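Long-range contact in IMPACT family member YigZ (Escherichia coli, PDB 1VI7), which is of unknown function, though its family is generally credited with binding guanyl ribonucleotides and with nucleoside triphosphate phosphatase activity: residues S6-A11 and T133-P138. Numbering follows the deposited sequence.
Sequences SWLIPA and TQRKTP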
loop_
_atom_site.group_PDB
_atom_site.type_symbol
_atom_site.label_atom_id
_atom_site.label_comp_id
_atom_site.label_asym_id
_atom_site.label_seq_id
_atom_site.Cartn_x
_atom_site.Cartn_y
_atom_site.Cartn_z
ATOM N N SER A 6 -0.323 -10.343 9.055
ATOM C CA SER A 6 -1.198 -9.310 8.503
ATOM C C SER A 6 -0.808 -7.957 9.115
ATOM O O SER A 6 -0.008 -7.862 10.030
ATOM C CB SER A 6 -2.668 -9.574 8.722
ATOM O OG SER A 6 -3.016 -9.351 10.075
ATOM N N TRP A 7 -1.436 -6.938 8.565
ATOM C CA TRP A 7 -1.194 -5.576 9.005
ATOM C C TRP A 7 -2.436 -4.708 8.806
ATOM O O TRP A 7 -3.408 -5.188 8.231
ATOM C CB TRP A 7 0.013 -5.010 8.284
ATOM C CG TRP A 7 -0.037 -4.926 6.799
ATOM C CD1 TRP A 7 -0.565 -3.918 6.052
ATOM C CD2 TRP A 7 0.499 -5.870 5.861
ATOM N NE1 TRP A 7 -0.407 -4.166 4.719
ATOM C CE2 TRP A 7 0.248 -5.364 4.573
ATOM C CE3 TRP A 7 1.158 -7.097 5.993
ATOM C CZ2 TRP A 7 0.633 -6.033 3.403
ATOM C CZ3 TRP A 7 1.537 -7.752 4.835
ATOM C CH2 TRP A 7 1.281 -7.236 3.564
ATOM N N LEU A 8 -2.383 -3.463 9.273
ATOM C CA LEU A 8 -3.509 -2.563 9.123
ATOM C C LEU A 8 -3.212 -1.584 7.993
ATOM O O LEU A 8 -2.030 -1.434 7.665
ATOM C CB LEU A 8 -3.797 -1.778 10.400
ATOM C CG LEU A 8 -4.057 -2.545 11.691
ATOM C CD1 LEU A 8 -4.222 -1.599 12.864
ATOM C CD2 LEU A 8 -5.272 -3.448 11.582
ATOM N N ILE A 9 -4.242 -1.137 7.288
ATOM C CA ILE A 9 -4.052 -0.148 6.219
ATOM C C ILE A 9 -5.174 0.876 6.324
ATOM O O ILE A 9 -6.132 0.652 7.094
ATOM C CB ILE A 9 -4.028 -0.796 4.840
ATOM C CG1 ILE A 9 -5.311 -1.582 4.530
ATOM C CG2 ILE A 9 -2.838 -1.751 4.647
ATOM C CD1 ILE A 9 -6.328 -0.815 3.741
ATOM N N PRO A 10 -5.110 1.971 5.572
ATOM C CA PRO A 10 -6.142 2.979 5.627
ATOM C C PRO A 10 -7.448 2.538 4.982
ATOM O O PRO A 10 -7.493 2.252 3.778
ATOM C CB PRO A 10 -5.542 4.165 4.873
ATOM C CG PRO A 10 -4.137 3.881 4.659
ATOM C CD PRO A 10 -3.947 2.400 4.790
ATOM N N ALA A 11 -8.564 2.733 5.669
ATOM C CA ALA A 11 -9.906 2.429 5.195
ATOM C C ALA A 11 -10.600 3.642 4.604
ATOM O O ALA A 11 -11.715 3.621 4.069
ATOM C CB ALA A 11 -10.733 1.855 6.348
ATOM N N THR A 133 -8.728 2.529 10.167
ATOM C CA THR A 133 -8.016 1.443 9.518
ATOM C C THR A 133 -8.788 0.166 9.322
ATOM O O THR A 133 -9.966 0.056 9.620
ATOM C CB THR A 133 -6.724 1.144 10.334
ATOM O OG1 THR A 133 -7.037 1.133 11.733
ATOM C CG2 THR A 133 -5.631 2.165 10.081
ATOM N N GLN A 134 -8.125 -0.843 8.745
ATOM C CA GLN A 134 -8.684 -2.173 8.543
ATOM C C GLN A 134 -7.592 -3.227 8.358
ATOM O O GLN A 134 -6.647 -2.994 7.599
ATOM C CB GLN A 134 -9.639 -2.231 7.359
ATOM C CG GLN A 134 -9.196 -1.450 6.145
ATOM C CD GLN A 134 -10.044 -1.762 4.922
ATOM O OE1 GLN A 134 -10.848 -0.952 4.463
ATOM N NE2 GLN A 134 -9.831 -2.969 4.397
ATOM N N ARG A 135 -7.772 -4.407 8.938
ATOM C CA ARG A 135 -6.751 -5.445 8.799
ATOM C C ARG A 135 -6.673 -5.911 7.357
ATOM O O ARG A 135 -7.564 -5.680 6.549
ATOM C CB ARG A 135 -6.916 -6.600 9.751
ATOM C CG ARG A 135 -5.805 -7.631 9.753
ATOM C CD ARG A 135 -5.837 -8.409 11.068
ATOM N NE ARG A 135 -5.567 -7.500 12.176
ATOM C CZ ARG A 135 -4.376 -6.989 12.457
ATOM N NH1 ARG A 135 -3.314 -7.305 11.714
ATOM N NH2 ARG A 135 -4.210 -6.138 13.468
ATOM N N LYS A 136 -5.553 -6.555 7.027
ATOM C CA LYS A 136 -5.380 -7.006 5.649
ATOM C C LYS A 136 -4.481 -8.210 5.538
ATOM O O LYS A 136 -3.261 -8.055 5.512
ATOM C CB LYS A 136 -4.838 -5.818 4.828
ATOM C CG LYS A 136 -4.633 -6.188 3.386
ATOM C CD LYS A 136 -4.042 -5.100 2.529
ATOM C CE LYS A 136 -3.350 -5.708 1.298
ATOM N NZ LYS A 136 -2.406 -6.787 1.731
ATOM N N THR A 137 -5.050 -9.416 5.534
ATOM C CA THR A 137 -4.213 -10.615 5.401
ATOM C C THR A 137 -3.980 -10.926 3.930
ATOM O O THR A 137 -4.912 -11.161 3.164
ATOM C CB THR A 137 -4.757 -11.828 6.131
ATOM O OG1 THR A 137 -5.344 -11.455 7.398
ATOM C CG2 THR A 137 -3.607 -12.797 6.445
ATOM N N PRO A 138 -2.742 -10.739 3.486
ATOM C CA PRO A 138 -2.358 -10.966 2.109
ATOM C C PRO A 138 -2.486 -12.422 1.673
ATOM O O PRO A 138 -2.216 -13.364 2.421
ATOM C CB PRO A 138 -0.874 -10.562 2.089
ATOM C CG PRO A 138 -0.422 -10.995 3.463
ATOM C CD PRO A 138 -1.549 -10.509 4.358
#
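The indole of Trp7 lies alongside the Lys136 side chain, the two running in the same direction, with the lysine NZ 3.5 Å from CZ2. Lys136 O sits over one face of the ring, and farther along the six-membered ring Pro138 CG comes to 4.0 Å from CZ3. An alanine in place of Trp7 would probably open a gap beside Pro138 and leave the Lys136 ammonium group freer to turn. On the same face of the two-stranded ladder, Ile9 reaches the aliphatic part of Gln134 with its CD1, while its CG2 faces Lys136 CD.

Arg135 shapes the other face. Its CG stands anti to the backbone N (chi1 -174°), the chain bends at chi3, which sets NE, and the guanidinium lies across Leu8, whose CD2 sits over one face toward its rim, 3.5 Å from NH2. In the guanidinium plane, NH1 donates to Ser6 OG with an N-H...O angle of 153°. Between these faces the backbones pair antiparallel: Gln134 N donates to Ile9 O at 3.0 Å and Ile9 N to Gln134 O at 3.1 Å.

Glu97 receives a weak hydrogen bond from Trp7 NE1, and a backbone hydrogen bond joins Leu8 to Gly96, tying the ladder to the loop before strand 98-105. The arrangement is a short two-stranded antiparallel beta-ribbon, in which a strand near the N-terminus of this IMPACT-family protein pairs with strand 133-136, between helix 113-128 and strand 140-146.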